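NG, ng-dimethylarginine dimethylaminohydrolase (Pseudomonas aeruginosa, PDB 1H70) hydrolyses the nitric oxide synthase inhibitors N-omega,N-omega-dimethyl-L-arginine and N-omega-methyl-L-arginine to L-citrulline, releasing dimethylamine or methylamine. Local coordinates at residues V156-G167 against A179-F188; S201-V209 against G246-R254. The protein carries 1 engineered substitution. All blocks are in the same frame, centred on the assembly; numbering follows the deposited sequence.

Contact 1 of 2, residues V156-G167 against A179-F188. With CIR (citrulline), chain B.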
loop_
_atom_site.group_PDB
_atom_site.type_symbol
_atom_site.label_atom_id
_atom_site.label_comp_id
_atom_site.label_asym_id
_atom_site.label_seq_id
_atom_site.Cartn_x
_atom_site.Cartn_y
_atom_site.Cartn_z
ATOM N N VAL A 156 -3.971 0.590 15.278
ATOM C CA VAL A 156 -3.068 1.700 15.543
ATOM C C VAL A 156 -3.867 2.981 15.353
ATOM O O VAL A 156 -4.510 3.162 14.325
ATOM C CB VAL A 156 -1.861 1.716 14.557
ATOM C CG1 VAL A 156 -0.985 2.948 14.814
ATOM C CG2 VAL A 156 -1.023 0.441 14.728
ATOM N N ARG A 157 -3.823 3.882 16.332
ATOM C CA ARG A 157 -4.583 5.125 16.235
ATOM C C ARG A 157 -3.792 6.150 15.429
ATOM O O ARG A 157 -2.572 6.227 15.593
ATOM C CB ARG A 157 -4.874 5.647 17.650
ATOM C CG ARG A 157 -5.476 4.599 18.589
ATOM C CD ARG A 157 -6.820 3.998 18.108
ATOM N NE ARG A 157 -7.110 2.791 18.891
ATOM C CZ ARG A 157 -8.236 2.104 18.924
ATOM N NH1 ARG A 157 -9.299 2.467 18.213
ATOM N NH2 ARG A 157 -8.300 1.023 19.688
ATOM N N LEU A 158 -4.441 6.928 14.557
ATOM C CA LEU A 158 -3.726 7.962 13.784
ATOM C C LEU A 158 -4.605 9.177 13.555
ATOM O O LEU A 158 -5.820 9.094 13.619
ATOM C CB LEU A 158 -3.177 7.439 12.437
ATOM C CG LEU A 158 -4.212 6.916 11.430
ATOM C CD1 LEU A 158 -4.769 8.045 10.577
ATOM C CD2 LEU A 158 -3.610 5.810 10.548
ATOM N N GLU A 159 -4.003 10.325 13.287
ATOM C CA GLU A 159 -4.832 11.510 13.071
ATOM C C GLU A 159 -4.343 12.382 11.934
ATOM O O GLU A 159 -5.149 13.088 11.318
ATOM C CB GLU A 159 -4.925 12.381 14.341
ATOM C CG GLU A 159 -5.745 11.849 15.515
ATOM C CD GLU A 159 -7.206 11.499 15.213
ATOM O OE1 GLU A 159 -7.924 12.321 14.608
ATOM O OE2 GLU A 159 -7.675 10.391 15.589
ATOM N N LYS A 160 -3.045 12.340 11.662
ATOM C CA LYS A 160 -2.425 13.214 10.660
ATOM C C LYS A 160 -2.190 12.730 9.228
ATOM O O LYS A 160 -1.720 13.532 8.385
ATOM C CB LYS A 160 -1.082 13.730 11.213
ATOM C CG LYS A 160 -1.238 14.721 12.381
ATOM C CD LYS A 160 0.119 14.957 13.054
ATOM C CE LYS A 160 0.024 16.049 14.104
ATOM N NZ LYS A 160 1.365 16.279 14.771
ATOM N N VAL A 161 -2.443 11.469 8.913
ATOM C CA VAL A 161 -2.237 10.968 7.550
ATOM C C VAL A 161 -3.476 10.292 6.964
ATOM O O VAL A 161 -4.402 9.948 7.694
ATOM C CB VAL A 161 -1.077 9.968 7.470
ATOM C CG1 VAL A 161 0.266 10.696 7.583
ATOM C CG2 VAL A 161 -1.208 8.905 8.579
ATOM N N LEU A 162 -3.472 10.117 5.637
ATOM C CA LEU A 162 -4.603 9.492 4.962
ATOM C C LEU A 162 -4.741 8.034 5.366
ATOM O O LEU A 162 -5.807 7.595 5.701
ATOM C CB LEU A 162 -4.436 9.589 3.434
ATOM C CG LEU A 162 -5.575 8.980 2.621
ATOM C CD1 LEU A 162 -6.884 9.725 2.867
ATOM C CD2 LEU A 162 -5.194 8.974 1.128
ATOM N N HIS A 163 -3.648 7.279 5.331
ATOM C CA HIS A 163 -3.666 5.883 5.721
ATOM C C HIS A 163 -2.402 5.645 6.545
ATOM O O HIS A 163 -1.427 6.378 6.413
ATOM C CB HIS A 163 -3.532 4.889 4.551
ATOM C CG HIS A 163 -4.657 4.896 3.560
ATOM N ND1 HIS A 163 -4.555 5.482 2.315
ATOM C CD2 HIS A 163 -5.894 4.377 3.633
ATOM C CE1 HIS A 163 -5.702 5.334 1.670
ATOM N NE2 HIS A 163 -6.521 4.650 2.434
ATOM N N LEU A 164 -2.403 4.568 7.308
ATOM C CA LEU A 164 -1.238 4.217 8.108
ATOM C C LEU A 164 0.066 4.183 7.292
ATOM O O LEU A 164 1.079 4.757 7.687
ATOM C CB LEU A 164 -1.479 2.828 8.708
ATOM C CG LEU A 164 -0.413 2.292 9.684
ATOM C CD1 LEU A 164 -0.628 2.934 11.054
ATOM C CD2 LEU A 164 -0.565 0.784 9.794
ATOM N N LYS A 165 0.032 3.510 6.131
ATOM C CA LYS A 165 1.241 3.356 5.317
ATOM C C LYS A 165 1.715 4.590 4.563
ATOM O O LYS A 165 2.755 4.564 3.897
ATOM C CB LYS A 165 1.198 2.107 4.447
ATOM C CG LYS A 165 1.264 0.829 5.303
ATOM C CD LYS A 165 1.642 -0.392 4.484
ATOM C CE LYS A 165 0.629 -0.699 3.380
ATOM N NZ LYS A 165 0.726 -2.177 3.029
ATOM N N THR A 166 1.025 5.705 4.741
ATOM C CA THR A 166 1.468 6.985 4.221
ATOM C C THR A 166 2.758 7.350 4.945
ATOM O O THR A 166 3.651 7.994 4.377
ATOM C CB THR A 166 0.435 8.062 4.540
ATOM O OG1 THR A 166 -0.737 7.876 3.720
ATOM C CG2 THR A 166 0.956 9.470 4.227
ATOM N N GLY A 167 2.821 6.976 6.216
ATOM C CA GLY A 167 3.976 7.304 7.041
ATOM C C GLY A 167 4.713 6.137 7.653
ATOM O O GLY A 167 5.461 6.309 8.620
ATOM N N ALA A 179 7.653 7.971 9.898
ATOM C CA ALA A 179 7.558 9.416 9.826
ATOM C C ALA A 179 6.458 9.937 10.718
ATOM O O ALA A 179 5.513 9.230 11.075
ATOM C CB ALA A 179 7.269 9.878 8.394
ATOM N N GLY A 180 6.580 11.219 11.049
ATOM C CA GLY A 180 5.590 11.918 11.831
ATOM C C GLY A 180 5.196 11.273 13.143
ATOM O O GLY A 180 6.033 10.916 13.969
ATOM N N GLU A 181 3.886 11.121 13.322
ATOM C CA GLU A 181 3.355 10.581 14.559
ATOM C C GLU A 181 3.644 9.109 14.852
ATOM O O GLU A 181 3.360 8.662 15.962
ATOM C CB GLU A 181 1.839 10.806 14.587
ATOM C CG GLU A 181 1.076 9.861 13.669
ATOM C CD GLU A 181 -0.344 10.302 13.369
ATOM O OE1 GLU A 181 -1.255 10.192 14.219
ATOM O OE2 GLU A 181 -0.558 10.768 12.240
ATOM N N PHE A 182 4.196 8.344 13.911
ATOM C CA PHE A 182 4.424 6.924 14.186
ATOM C C PHE A 182 5.778 6.664 14.856
ATOM O O PHE A 182 5.957 5.655 15.523
ATOM C CB PHE A 182 4.265 6.090 12.913
ATOM C CG PHE A 182 2.922 6.278 12.276
ATOM C CD1 PHE A 182 2.814 6.900 11.065
ATOM C CD2 PHE A 182 1.760 5.879 12.939
ATOM C CE1 PHE A 182 1.573 7.103 10.479
ATOM C CE2 PHE A 182 0.518 6.068 12.350
ATOM C CZ PHE A 182 0.431 6.704 11.122
ATOM N N VAL A 183 6.708 7.596 14.684
ATOM C CA VAL A 183 8.051 7.450 15.216
ATOM C C VAL A 183 8.148 7.094 16.703
ATOM O O VAL A 183 8.938 6.241 17.089
ATOM C CB VAL A 183 8.877 8.733 14.934
ATOM C CG1 VAL A 183 10.296 8.631 15.522
ATOM C CG2 VAL A 183 8.958 8.992 13.452
ATOM N N SER A 184 7.374 7.749 17.552
ATOM C CA SER A 184 7.458 7.492 18.986
ATOM C C SER A 184 6.374 6.561 19.536
ATOM O O SER A 184 6.169 6.522 20.734
ATOM C CB SER A 184 7.377 8.820 19.746
ATOM O OG SER A 184 8.608 9.545 19.662
ATOM N N LYS A 185 5.666 5.830 18.684
ATOM C CA LYS A 185 4.601 4.950 19.178
ATOM C C LYS A 185 5.181 3.812 19.976
ATOM O O LYS A 185 6.105 3.180 19.510
ATOM C CB LYS A 185 3.860 4.285 18.015
ATOM C CG LYS A 185 3.029 5.254 17.219
ATOM C CD LYS A 185 1.681 5.426 17.879
ATOM C CE LYS A 185 0.693 6.123 16.946
ATOM N NZ LYS A 185 -0.609 6.330 17.623
ATOM N N PRO A 186 4.611 3.540 21.141
ATOM C CA PRO A 186 5.075 2.435 21.997
ATOM C C PRO A 186 5.041 1.097 21.280
ATOM O O PRO A 186 5.952 0.290 21.497
ATOM C CB PRO A 186 4.082 2.427 23.154
ATOM C CG PRO A 186 3.544 3.826 23.194
ATOM C CD PRO A 186 3.489 4.275 21.752
ATOM N N GLU A 187 4.014 0.859 20.454
ATOM C CA GLU A 187 3.907 -0.421 19.746
ATOM C C GLU A 187 5.063 -0.684 18.793
ATOM O O GLU A 187 5.258 -1.827 18.400
ATOM C CB GLU A 187 2.701 -0.531 18.795
ATOM C CG GLU A 187 1.310 -0.010 18.945
ATOM C CD GLU A 187 1.108 1.486 18.824
ATOM O OE1 GLU A 187 0.219 1.926 18.057
ATOM O OE2 GLU A 187 1.767 2.228 19.573
ATOM N N PHE A 188 5.762 0.354 18.344
ATOM C CA PHE A 188 6.824 0.142 17.353
ATOM C C PHE A 188 8.258 0.256 17.924
ATOM O O PHE A 188 9.241 0.194 17.166
ATOM C CB PHE A 188 6.684 1.144 16.188
ATOM C CG PHE A 188 5.369 1.116 15.451
ATOM C CD1 PHE A 188 4.800 2.312 15.012
ATOM C CD2 PHE A 188 4.729 -0.070 15.144
ATOM C CE1 PHE A 188 3.584 2.315 14.323
ATOM C CE2 PHE A 188 3.526 -0.070 14.451
ATOM C CZ PHE A 188 2.958 1.111 14.046
HETATM C C CIR B . -7.364 8.279 -2.506
HETATM O O CIR B . -8.016 7.263 -2.112
HETATM O OXT CIR B . -7.588 9.438 -1.964
HETATM C CA CIR B . -6.288 8.126 -3.547
HETATM N N CIR B . -6.163 9.375 -4.323
HETATM C C3 CIR B . -4.946 7.767 -2.863
HETATM C C4 CIR B . -5.035 6.352 -2.263
HETATM C C5 CIR B . -3.729 6.021 -1.563
HETATM N N6 CIR B . -3.748 4.650 -1.035
HETATM C C7 CIR B . -2.704 4.021 -0.520
HETATM O O7 CIR B . -1.578 4.536 -0.439
HETATM N N8 CIR B . -2.875 2.758 -0.082
HETATM O O HOH W 1 -2.052 3.996 18.594
#

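Contact 2 of 2, residues S201-V209 against G246-R254. Engineered in segment 246-254: Ser250 (natural residue Cys). With CIR (citrulline), chain B.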
loop_
_atom_site.group_PDB
_atom_site.type_symbol
_atom_site.label_atom_id
_atom_site.label_comp_id
_atom_site.label_asym_id
_atom_site.label_seq_id
_atom_site.Cartn_x
_atom_site.Cartn_y
_atom_site.Cartn_z
ATOM N N SER A 201 9.466 13.324 4.009
ATOM C CA SER A 201 8.339 12.559 4.561
ATOM C C SER A 201 7.656 11.609 3.583
ATOM O O SER A 201 7.261 10.511 3.973
ATOM C CB SER A 201 7.282 13.514 5.137
ATOM O OG SER A 201 6.719 14.307 4.095
ATOM N N TYR A 202 7.462 12.032 2.328
ATOM C CA TYR A 202 6.814 11.188 1.318
ATOM C C TYR A 202 7.512 9.843 1.217
ATOM O O TYR A 202 6.858 8.819 1.049
ATOM C CB TYR A 202 6.845 11.859 -0.059
ATOM C CG TYR A 202 6.166 11.125 -1.207
ATOM C CD1 TYR A 202 4.788 10.888 -1.207
ATOM C CD2 TYR A 202 6.899 10.699 -2.304
ATOM C CE1 TYR A 202 4.170 10.235 -2.285
ATOM C CE2 TYR A 202 6.302 10.052 -3.366
ATOM C CZ TYR A 202 4.937 9.831 -3.364
ATOM O OH TYR A 202 4.342 9.184 -4.425
ATOM N N ALA A 203 8.841 9.838 1.343
ATOM C CA ALA A 203 9.612 8.596 1.235
ATOM C C ALA A 203 9.460 7.588 2.367
ATOM O O ALA A 203 10.156 6.590 2.393
ATOM C CB ALA A 203 11.094 8.885 0.955
ATOM N N ALA A 204 8.549 7.817 3.306
ATOM C CA ALA A 204 8.288 6.811 4.340
ATOM C C ALA A 204 7.497 5.680 3.694
ATOM O O ALA A 204 7.386 4.583 4.254
ATOM C CB ALA A 204 7.489 7.371 5.491
ATOM N N ASN A 205 6.896 5.979 2.534
ATOM C CA ASN A 205 6.142 4.933 1.827
ATOM C C ASN A 205 7.091 4.299 0.801
ATOM O O ASN A 205 7.463 4.954 -0.182
ATOM C CB ASN A 205 4.906 5.554 1.175
ATOM C CG ASN A 205 3.968 4.532 0.545
ATOM O OD1 ASN A 205 2.780 4.461 0.888
ATOM N ND2 ASN A 205 4.457 3.783 -0.396
ATOM N N CYS A 206 7.561 3.075 1.087
ATOM C CA CYS A 206 8.461 2.303 0.233
ATOM C C CYS A 206 8.005 0.850 0.285
ATOM O O CYS A 206 7.243 0.489 1.165
ATOM C CB CYS A 206 9.922 2.341 0.708
ATOM S SG CYS A 206 10.691 3.971 0.646
ATOM N N ILE A 207 8.450 0.031 -0.674
ATOM C CA ILE A 207 8.110 -1.398 -0.620
ATOM C C ILE A 207 9.285 -2.350 -0.713
ATOM O O ILE A 207 10.131 -2.258 -1.587
ATOM C CB ILE A 207 7.094 -1.813 -1.717
ATOM C CG1 ILE A 207 7.571 -1.377 -3.103
ATOM C CG2 ILE A 207 5.705 -1.271 -1.385
ATOM C CD1 ILE A 207 6.601 -1.806 -4.239
ATOM N N TRP A 208 9.315 -3.300 0.220
ATOM C CA TRP A 208 10.286 -4.367 0.187
ATOM C C TRP A 208 9.670 -5.410 -0.741
ATOM O O TRP A 208 8.479 -5.728 -0.612
ATOM C CB TRP A 208 10.470 -4.984 1.575
ATOM C CG TRP A 208 11.355 -6.200 1.612
ATOM C CD1 TRP A 208 12.711 -6.193 1.844
ATOM C CD2 TRP A 208 10.979 -7.552 1.410
ATOM N NE1 TRP A 208 13.193 -7.480 1.795
ATOM C CE2 TRP A 208 12.143 -8.341 1.553
ATOM C CE3 TRP A 208 9.764 -8.197 1.140
ATOM C CZ2 TRP A 208 12.134 -9.731 1.401
ATOM C CZ3 TRP A 208 9.747 -9.586 1.011
ATOM C CH2 TRP A 208 10.921 -10.344 1.152
ATOM N N VAL A 209 10.459 -5.922 -1.680
ATOM C CA VAL A 209 10.027 -7.023 -2.545
ATOM C C VAL A 209 11.257 -7.918 -2.764
ATOM O O VAL A 209 12.156 -7.592 -3.550
ATOM C CB VAL A 209 9.541 -6.564 -3.967
ATOM C CG1 VAL A 209 8.974 -7.771 -4.732
ATOM C CG2 VAL A 209 8.476 -5.455 -3.922
ATOM N N GLY A 246 -0.694 9.164 -3.221
ATOM C CA GLY A 246 -0.355 7.755 -3.368
ATOM C C GLY A 246 1.132 7.585 -3.679
ATOM O O GLY A 246 1.777 8.521 -4.168
ATOM N N GLY A 247 1.644 6.384 -3.450
ATOM C CA GLY A 247 3.037 6.057 -3.708
ATOM C C GLY A 247 3.216 4.619 -4.180
ATOM O O GLY A 247 2.293 3.983 -4.692
ATOM N N VAL A 248 4.428 4.101 -3.970
ATOM C CA VAL A 248 4.758 2.762 -4.380
ATOM C C VAL A 248 3.997 1.662 -3.638
ATOM O O VAL A 248 3.738 0.657 -4.254
ATOM C CB VAL A 248 6.291 2.493 -4.376
ATOM C CG1 VAL A 248 7.002 3.419 -5.361
ATOM C CG2 VAL A 248 6.907 2.658 -3.002
ATOM N N SER A 249 3.632 1.809 -2.360
ATOM C CA SER A 249 2.906 0.705 -1.717
ATOM C C SER A 249 1.501 0.652 -2.297
ATOM O O SER A 249 0.918 -0.393 -2.503
ATOM C CB SER A 249 2.808 0.855 -0.188
ATOM O OG SER A 249 1.766 1.751 0.139
ATOM N N SER A 250 0.980 1.824 -2.597
ATOM C CA SER A 250 -0.383 2.019 -3.098
ATOM C C SER A 250 -0.698 1.348 -4.410
ATOM O O SER A 250 -1.856 0.994 -4.661
ATOM C CB SER A 250 -0.573 3.526 -3.341
ATOM O OG SER A 250 0.094 4.243 -2.303
ATOM N N MET A 251 0.310 1.248 -5.260
ATOM C CA MET A 251 0.150 0.796 -6.624
ATOM C C MET A 251 0.243 -0.700 -6.880
ATOM O O MET A 251 0.194 -1.133 -8.050
ATOM C CB MET A 251 1.099 1.622 -7.504
ATOM C CG MET A 251 0.536 3.053 -7.603
ATOM S SD MET A 251 1.395 4.068 -8.834
ATOM C CE MET A 251 2.997 4.086 -8.014
ATOM N N SER A 252 0.378 -1.508 -5.822
ATOM C CA SER A 252 0.385 -2.946 -6.076
ATOM C C SER A 252 -0.101 -3.737 -4.891
ATOM O O SER A 252 -0.248 -3.196 -3.793
ATOM C CB SER A 252 1.755 -3.485 -6.507
ATOM O OG SER A 252 2.848 -3.157 -5.645
ATOM N N LEU A 253 -0.405 -5.002 -5.181
ATOM C CA LEU A 253 -0.726 -6.035 -4.193
ATOM C C LEU A 253 0.475 -6.990 -4.323
ATOM O O LEU A 253 0.867 -7.324 -5.432
ATOM C CB LEU A 253 -1.995 -6.789 -4.575
ATOM C CG LEU A 253 -3.417 -6.456 -4.124
ATOM C CD1 LEU A 253 -3.603 -5.391 -3.119
ATOM C CD2 LEU A 253 -4.466 -6.452 -5.223
ATOM N N ARG A 254 1.084 -7.382 -3.211
ATOM C CA ARG A 254 2.290 -8.184 -3.162
ATOM C C ARG A 254 2.059 -9.423 -2.286
ATOM O O ARG A 254 1.699 -9.271 -1.132
ATOM C CB ARG A 254 3.400 -7.325 -2.544
ATOM C CG ARG A 254 3.684 -6.070 -3.347
ATOM C CD ARG A 254 4.523 -4.997 -2.619
ATOM N NE ARG A 254 3.724 -4.356 -1.556
ATOM C CZ ARG A 254 2.870 -3.347 -1.714
ATOM N NH1 ARG A 254 2.273 -2.865 -0.608
ATOM N NH2 ARG A 254 2.603 -2.803 -2.908
HETATM C C CIR B . -7.364 8.279 -2.506
HETATM O O CIR B . -8.016 7.263 -2.112
HETATM O OXT CIR B . -7.588 9.438 -1.964
HETATM C CA CIR B . -6.288 8.126 -3.547
HETATM N N CIR B . -6.163 9.375 -4.323
HETATM C C3 CIR B . -4.946 7.767 -2.863
HETATM C C4 CIR B . -5.035 6.352 -2.263
HETATM C C5 CIR B . -3.729 6.021 -1.563
HETATM N N6 CIR B . -3.748 4.650 -1.035
HETATM C C7 CIR B . -2.704 4.021 -0.520
HETATM O O7 CIR B . -1.578 4.536 -0.439
HETATM N N8 CIR B . -2.875 2.758 -0.082
HETATM O O HOH W 2 6.140 6.551 -3.918
#

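Contact 1 of 2, residues V156-G167 against A179-F188
Glu181 and Lys185 reach from the loop that follows strand 175-178 to hold the chain where it leaves strand 152-157 on its way to the active site of this amidinotransferase-fold (beta/alpha propeller) enzyme. The polar part is a side-chain grip on backbone. Glu181 sets CG between its backbone N and carbonyl carbon (chi1 75°) and then runs extended to two successive amides: OE1 accepts from Glu159 N at 2.9 Å and OE2 from Lys160 N at 3.0 Å, both on the syn side. Lys185 NZ gives a hydrogen bond to Arg157 O (2.8 Å), and a water links the same NZ to Arg157 N and Glu187 OE1, while the guanidinium of Arg157 turns off to Glu130.

The apolar part centres on Phe182. Val161 CG2 meets the ring edge near its plane, 3.7 Å from CZ, and Leu164 CD1 lies 3.6 Å from CE2, with Leu158 CB nearby. The CG of Glu181 covers one ring face. The held chain runs on to His163, the probable proton donor, whose NE2 bonds Glu115 and whose CE1 is 3.4 Å from citrulline N6. At the far end, Ala179 N donates to Gly167 O over 3.0 Å.

Contact 2 of 2, residues S201-V209 against G246-R254
Tyr202 holds CG trans to its backbone N (chi1 -178°), and the ring end thereby reaches Gly246 O; Ile207 instead sets CG1 between its N and carbonyl carbon (chi1 53°), leaving CG2 directed at Arg254. These two residues grip opposite ends of the nucleophile loop, where the type I turn Ser249 to Ser252 leads into strand 253-254. Tyr202 OH donates to Gly246 O at 2.7 Å, on a lone pair in the carbonyl plane, and the oxygen lies in the plane of the phenol ring. Water joins the loop here too, accepting from Val248 N and making a weak bond to the same hydroxyl.

Between the ends, the Asn205 amide lies against Ser249, and apolar contacts follow: Val248 CG2 lies 3.6 Å from Cys206 CA, and Ile207 CG2 sits 3.4 Å from Ser249 CA. That same methyl rests over the centre of one face of the Arg254 guanidinium, 3.5 Å from CZ. The edge of the group is held by Ser249 O, 3.0 Å from NH2, and by Ser252 OG, 2.8 Å from NH2, both near its plane. The guanidinium is thereby fixed in rotation and ties the two ends of the turn together.

Ser250, an engineered replacement for the cysteine that is the probable nucleophile, accepts a bond from Gly247 N through its substituted OG, which also donates to citrulline O7 at a short 2.5 Å. Ser249 OG and Arg254 NH1 both bond Glu66, which would probably help position that substrate-binding carboxylate.

Contact 1 closes first: from the N terminus, strand 152-157 runs into the His163 loop, and 179-188 returns to it after the short excursion through strands 168-170 and 175-178. The chain then passes strand 192-195 before contact 2 closes the longer path from 201-209 through strands 212-216 and 232-236 and helices 220-227 and 239-242 to the nucleophile loop and strand 253-254. The closures neither nest nor cross, yet they touch: Gly167 and Ala179 pack on Ala204, whose CB is 3.8 Å from Ala179 CB. Each contact brings one segment, 156-167 or 246-254, to the citrulline.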